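PDB 5HX0: sialidase domain-containing protein, which is of unknown function, but its sialidase-like beta-propeller fold suggests a possible role in carbohydrate binding or glycoside hydrolysis. Local coordinates for residues Pro61-Ile64 and Glu70-Leu73; Pro369-Leu374 and Val379-Tyr384. All blocks are in the same frame, centred on the assembly; numbering follows the deposited sequence. Where two conformers were deposited one is given.

Interaction 1 (Pro61-Ile64 and Glu70-Leu73)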
loop_
_atom_site.group_PDB
_atom_site.type_symbol
_atom_site.label_atom_id
_atom_site.label_comp_id
_atom_site.label_asym_id
_atom_site.label_seq_id
_atom_site.Cartn_x
_atom_site.Cartn_y
_atom_site.Cartn_z
ATOM N N PRO A 61 -7.267 16.501 -2.702
ATOM C CA PRO A 61 -6.607 16.369 -4.010
ATOM C C PRO A 61 -5.561 17.445 -4.277
ATOM O O PRO A 61 -5.593 18.555 -3.728
ATOM C CB PRO A 61 -7.772 16.500 -4.995
ATOM C CG PRO A 61 -8.685 17.561 -4.289
ATOM C CD PRO A 61 -8.573 17.202 -2.804
ATOM N N SER A 62 -4.592 17.092 -5.120
ATOM C CA SER A 62 -3.790 18.091 -5.811
ATOM C C SER A 62 -3.684 17.652 -7.263
ATOM O O SER A 62 -3.902 16.483 -7.593
ATOM C CB SER A 62 -2.406 18.290 -5.169
ATOM O OG SER A 62 -1.619 17.131 -5.265
ATOM N N VAL A 63 -3.374 18.597 -8.140
ATOM C CA VAL A 63 -3.461 18.304 -9.572
ATOM C C VAL A 63 -2.479 19.166 -10.356
ATOM O O VAL A 63 -2.250 20.341 -10.035
ATOM C CB VAL A 63 -4.927 18.457 -10.055
ATOM C CG1 VAL A 63 -5.482 19.855 -9.722
ATOM C CG2 VAL A 63 -5.047 18.182 -11.542
ATOM N N ILE A 64 -1.869 18.548 -11.378
ATOM C CA ILE A 64 -0.937 19.197 -12.302
ATOM C C ILE A 64 -1.378 18.831 -13.715
ATOM O O ILE A 64 -2.187 17.924 -13.912
ATOM C CB ILE A 64 0.515 18.746 -12.062
ATOM C CG1 ILE A 64 0.567 17.221 -12.243
ATOM C CG2 ILE A 64 0.981 19.130 -10.626
ATOM C CD1 ILE A 64 1.930 16.650 -12.433
ATOM N N GLU A 70 -1.454 15.509 -20.366
ATOM C CA GLU A 70 -2.116 14.658 -19.388
ATOM C C GLU A 70 -2.258 15.397 -18.065
ATOM O O GLU A 70 -1.275 15.890 -17.509
ATOM C CB GLU A 70 -1.331 13.362 -19.191
ATOM C CG GLU A 70 -2.026 12.376 -18.254
ATOM C CD GLU A 70 -1.318 11.026 -18.273
ATOM O OE1 GLU A 70 -0.331 10.855 -17.527
ATOM O OE2 GLU A 70 -1.731 10.152 -19.062
ATOM N N ILE A 71 -3.488 15.468 -17.561
ATOM C CA ILE A 71 -3.768 16.008 -16.243
ATOM C C ILE A 71 -3.667 14.870 -15.237
ATOM O O ILE A 71 -4.302 13.823 -15.404
ATOM C CB ILE A 71 -5.169 16.645 -16.218
ATOM C CG1 ILE A 71 -5.288 17.706 -17.321
ATOM C CG2 ILE A 71 -5.492 17.222 -14.826
ATOM C CD1 ILE A 71 -6.733 17.982 -17.715
ATOM N N VAL A 72 -2.867 15.061 -14.195
ATOM C CA VAL A 72 -2.654 14.035 -13.176
ATOM C C VAL A 72 -3.162 14.590 -11.856
ATOM O O VAL A 72 -2.643 15.601 -11.368
ATOM C CB VAL A 72 -1.171 13.650 -13.054
ATOM C CG1 VAL A 72 -1.025 12.497 -12.018
ATOM C CG2 VAL A 72 -0.611 13.257 -14.404
ATOM N N LEU A 73 -4.152 13.931 -11.257
ATOM C CA LEU A 73 -4.683 14.373 -9.970
ATOM C C LEU A 73 -4.413 13.308 -8.913
ATOM O O LEU A 73 -4.852 12.157 -9.055
ATOM C CB LEU A 73 -6.181 14.697 -10.065
ATOM C CG LEU A 73 -6.901 15.151 -8.778
ATOM C CD1 LEU A 73 -8.136 15.999 -9.138
ATOM C CD2 LEU A 73 -7.341 13.990 -7.895
#
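Leu73 lies across from Val63 as a non-hydrogen-bonded antiparallel pair, and its side chain runs back over strand 56-65 toward Pro61. Its CB meets Ser62 O at 3.8 Å and Val63 CG2 at 4.0 Å. CG, carried anti to the backbone N (chi1 179°), passes over the carbonyl of Ser62 on the facing strand, 3.5 Å from its O. There the branches divide: CD1 lies 4.1 Å from Val63 CB, while CD2 reaches Pro61 CB at 3.9 Å. Leucine suits this place because its forked tip covers two neighbours at once. On the same face Val63 and Ile71 lie side by side, and their CG2 methyls are pressed to 3.5 Å, tighter than usual for carbons.

The next pair, Ile64 and Val72, is hydrogen-bonded both ways: Ile64 N to Val72 O and Val72 N to Ile64 O, each 3.0 Å. Their side chains run alongside on the other face, where Ile64 also packs on Leu129 and Gln131 of strand 123-131. The reciprocal bonds satisfy buried backbone polar groups, so beta-branched and leucine side chains can give both faces of this hairpin to mainly apolar packing, with Trp370, Val372 and Ser382 covering the Val63 face.

Interaction 2 (Pro369-Leu374 and Val379-Tyr384)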
loop_
_atom_site.group_PDB
_atom_site.type_symbol
_atom_site.label_atom_id
_atom_site.label_comp_id
_atom_site.label_asym_id
_atom_site.label_seq_id
_atom_site.Cartn_x
_atom_site.Cartn_y
_atom_site.Cartn_z
ATOM N N PRO A 369 -9.599 22.628 -2.006
ATOM C CA PRO A 369 -9.522 22.788 -3.463
ATOM C C PRO A 369 -8.095 22.997 -3.959
ATOM O O PRO A 369 -7.208 23.477 -3.251
ATOM C CB PRO A 369 -10.407 24.014 -3.748
ATOM C CG PRO A 369 -10.304 24.822 -2.474
ATOM C CD PRO A 369 -10.239 23.790 -1.364
ATOM N N TRP A 370 -7.907 22.656 -5.228
ATOM C CA TRP A 370 -6.621 22.766 -5.905
ATOM C C TRP A 370 -6.910 22.971 -7.385
ATOM O O TRP A 370 -7.588 22.139 -7.997
ATOM C CB TRP A 370 -5.781 21.493 -5.669
ATOM C CG TRP A 370 -4.308 21.648 -5.946
ATOM C CD1 TRP A 370 -3.712 21.882 -7.154
ATOM C CD2 TRP A 370 -3.254 21.565 -4.982
ATOM N NE1 TRP A 370 -2.326 21.944 -6.997
ATOM C CE2 TRP A 370 -2.032 21.750 -5.669
ATOM C CE3 TRP A 370 -3.222 21.325 -3.603
ATOM C CZ2 TRP A 370 -0.791 21.698 -5.015
ATOM C CZ3 TRP A 370 -2.002 21.283 -2.965
ATOM C CH2 TRP A 370 -0.802 21.466 -3.666
ATOM N N ALA A 371 -6.425 24.071 -7.957
ATOM C CA ALA A 371 -6.787 24.436 -9.321
ATOM C C ALA A 371 -5.646 24.155 -10.289
ATOM O O ALA A 371 -4.467 24.174 -9.918
ATOM C CB ALA A 371 -7.185 25.910 -9.413
ATOM N N VAL A 372 -6.009 23.917 -11.546
ATOM C CA VAL A 372 -5.037 23.719 -12.616
ATOM C C VAL A 372 -5.574 24.374 -13.880
ATOM O O VAL A 372 -6.783 24.360 -14.139
ATOM C CB VAL A 372 -4.739 22.212 -12.833
ATOM C CG1 VAL A 372 -6.004 21.484 -13.219
ATOM C CG2 VAL A 372 -3.655 22.042 -13.903
ATOM N N GLN A 373 -4.679 24.961 -14.666
ATOM C CA GLN A 373 -5.073 25.591 -15.923
ATOM C C GLN A 373 -5.315 24.496 -16.954
ATOM O O GLN A 373 -4.425 23.678 -17.205
ATOM C CB GLN A 373 -3.986 26.552 -16.400
ATOM C CG GLN A 373 -4.435 27.531 -17.481
ATOM C CD GLN A 373 -5.241 28.677 -16.901
ATOM O OE1 GLN A 373 -4.899 29.212 -15.844
ATOM N NE2 GLN A 373 -6.330 29.043 -17.576
ATOM N N LEU A 374 -6.509 24.473 -17.540
ATOM C CA LEU A 374 -6.796 23.510 -18.602
ATOM C C LEU A 374 -6.294 24.000 -19.959
ATOM O O LEU A 374 -5.655 23.251 -20.709
ATOM C CB LEU A 374 -8.303 23.228 -18.659
ATOM C CG LEU A 374 -8.860 22.513 -17.432
ATOM C CD1 LEU A 374 -10.373 22.255 -17.579
ATOM C CD2 LEU A 374 -8.096 21.225 -17.169
ATOM N N VAL A 379 -10.085 26.896 -16.343
ATOM C CA VAL A 379 -9.422 26.387 -15.146
ATOM C C VAL A 379 -10.296 25.301 -14.536
ATOM O O VAL A 379 -11.517 25.461 -14.433
ATOM C CB VAL A 379 -9.203 27.515 -14.114
ATOM C CG1 VAL A 379 -8.737 26.948 -12.785
ATOM C CG2 VAL A 379 -8.206 28.549 -14.633
ATOM N N LEU A 380 -9.673 24.215 -14.088
ATOM C CA LEU A 380 -10.355 23.217 -13.266
ATOM C C LEU A 380 -10.025 23.479 -11.804
ATOM O O LEU A 380 -8.851 23.491 -11.423
ATOM C CB LEU A 380 -9.926 21.801 -13.650
ATOM C CG LEU A 380 -10.353 20.703 -12.677
ATOM C CD1 LEU A 380 -11.863 20.539 -12.723
ATOM C CD2 LEU A 380 -9.645 19.397 -12.997
ATOM N N VAL A 381 -11.042 23.733 -10.995
ATOM C CA VAL A 381 -10.864 23.794 -9.544
ATOM C C VAL A 381 -11.300 22.431 -9.023
ATOM O O VAL A 381 -12.497 22.142 -8.955
ATOM C CB VAL A 381 -11.675 24.924 -8.905
ATOM C CG1 VAL A 381 -11.394 24.967 -7.386
ATOM C CG2 VAL A 381 -11.362 26.266 -9.588
ATOM N N SER A 382 -10.337 21.579 -8.674
ATOM C CA SER A 382 -10.689 20.320 -8.044
ATOM C C SER A 382 -10.800 20.496 -6.530
ATOM O O SER A 382 -10.298 21.461 -5.953
ATOM C CB SER A 382 -9.642 19.237 -8.364
ATOM O OG SER A 382 -8.457 19.451 -7.595
ATOM N N TYR A 383 -11.475 19.545 -5.888
ATOM C CA TYR A 383 -11.674 19.537 -4.441
ATOM C C TYR A 383 -12.233 18.168 -4.092
ATOM O O TYR A 383 -12.540 17.373 -4.982
ATOM C CB TYR A 383 -12.613 20.665 -3.963
ATOM C CG TYR A 383 -13.808 20.892 -4.865
ATOM C CD1 TYR A 383 -14.974 20.133 -4.721
ATOM C CD2 TYR A 383 -13.764 21.855 -5.880
ATOM C CE1 TYR A 383 -16.070 20.339 -5.559
ATOM C CE2 TYR A 383 -14.866 22.070 -6.713
ATOM C CZ TYR A 383 -16.000 21.299 -6.551
ATOM O OH TYR A 383 -17.075 21.505 -7.379
ATOM N N TYR A 384 -12.325 17.867 -2.795
ATOM C CA TYR A 384 -13.122 16.710 -2.428
ATOM C C TYR A 384 -14.421 17.200 -1.808
ATOM O O TYR A 384 -14.561 18.373 -1.425
ATOM C CB TYR A 384 -12.368 15.709 -1.516
ATOM C CG TYR A 384 -12.349 16.010 -0.021
ATOM C CD1 TYR A 384 -11.545 17.022 0.489
ATOM C CD2 TYR A 384 -13.098 15.236 0.886
ATOM C CE1 TYR A 384 -11.496 17.294 1.876
ATOM C CE2 TYR A 384 -13.062 15.506 2.280
ATOM C CZ TYR A 384 -12.247 16.541 2.759
ATOM O OH TYR A 384 -12.190 16.832 4.123
#
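The two innermost strands of the closing propeller blade form a beta hairpin, in which Trp370 pairs with Ser382 and Val372 with Leu380 as hydrogen-bonded antiparallel pairs. Val372 and Leu380 exchange two backbone bonds of 2.9 Å, between Val372 N and Leu380 O and between Leu380 N and Val372 O. On the side of Val372, Leu374 reaches Leu380, its CD1 4.0 Å from Leu380 CB. At the other pair, Trp370 N gives to Ser382 O at 2.8 Å, and Trp370 O takes two donors from one residue. Ser382 N approaches it from 40° above the carbonyl plane, whereas Ser382 OG, 2.9 Å from Trp370 O, lies in that plane on a lone pair. A chi1 of 75° sets OG between the backbone N and the carbonyl carbon of its own residue, where it can reach across the hairpin. Serine is small enough to do this while packing against Val63 of the adjacent blade. The indole of Trp370 swings away from the hairpin, meeting Ser62 and Val63 as well as the ring of His315.

The opposite face carries Pro369, Ala371, Val379 and Val381. Ala371 CB touches Val379 CG1 at 3.9 Å, and Pro369 CB meets Val381 CG1 at the same distance; these compact groups suit a face packed against strand 324-330, Leu325 meeting Ala371 and the valines and Ser327 meeting Pro369. Toward the turn, Val379 CG2 approaches the amide of Gln373 obliquely from one face, beyond its O and N ends, 3.5 Å from NE2, which itself bonds to Asp375 O. The serine hydroxyl thus spends its proton on a main-chain oxygen: the buried hydroxyl is satisfied, and Trp370 O, already bonded to Ser382 N, is held by a second donor, while the flanking surfaces remain largely apolar.

In the fold
Interaction 1 precedes interaction 2 along the chain, near opposite ends of it, yet their centres are only 8 Å apart. The hairpin 56-65/71-79 begins one four-stranded blade; the hairpin 367-375/378-385 belongs to another, completed by strand 393-401 and, at its outer edge, by the N-terminal strand 42-51. By adding an N-terminal strand to the C-terminal blade, the chain closes the propeller ring, the 'velcro' closure known from beta-propellers. The two blades meet directly: Ser62 CB lies 3.4 Å from Trp370 CD2, and Ile71 CD1 lies 3.6 Å from Leu374 CD2. The contacts therefore form the two sides of one interblade interface, where the first and last parts of the fold are packed together.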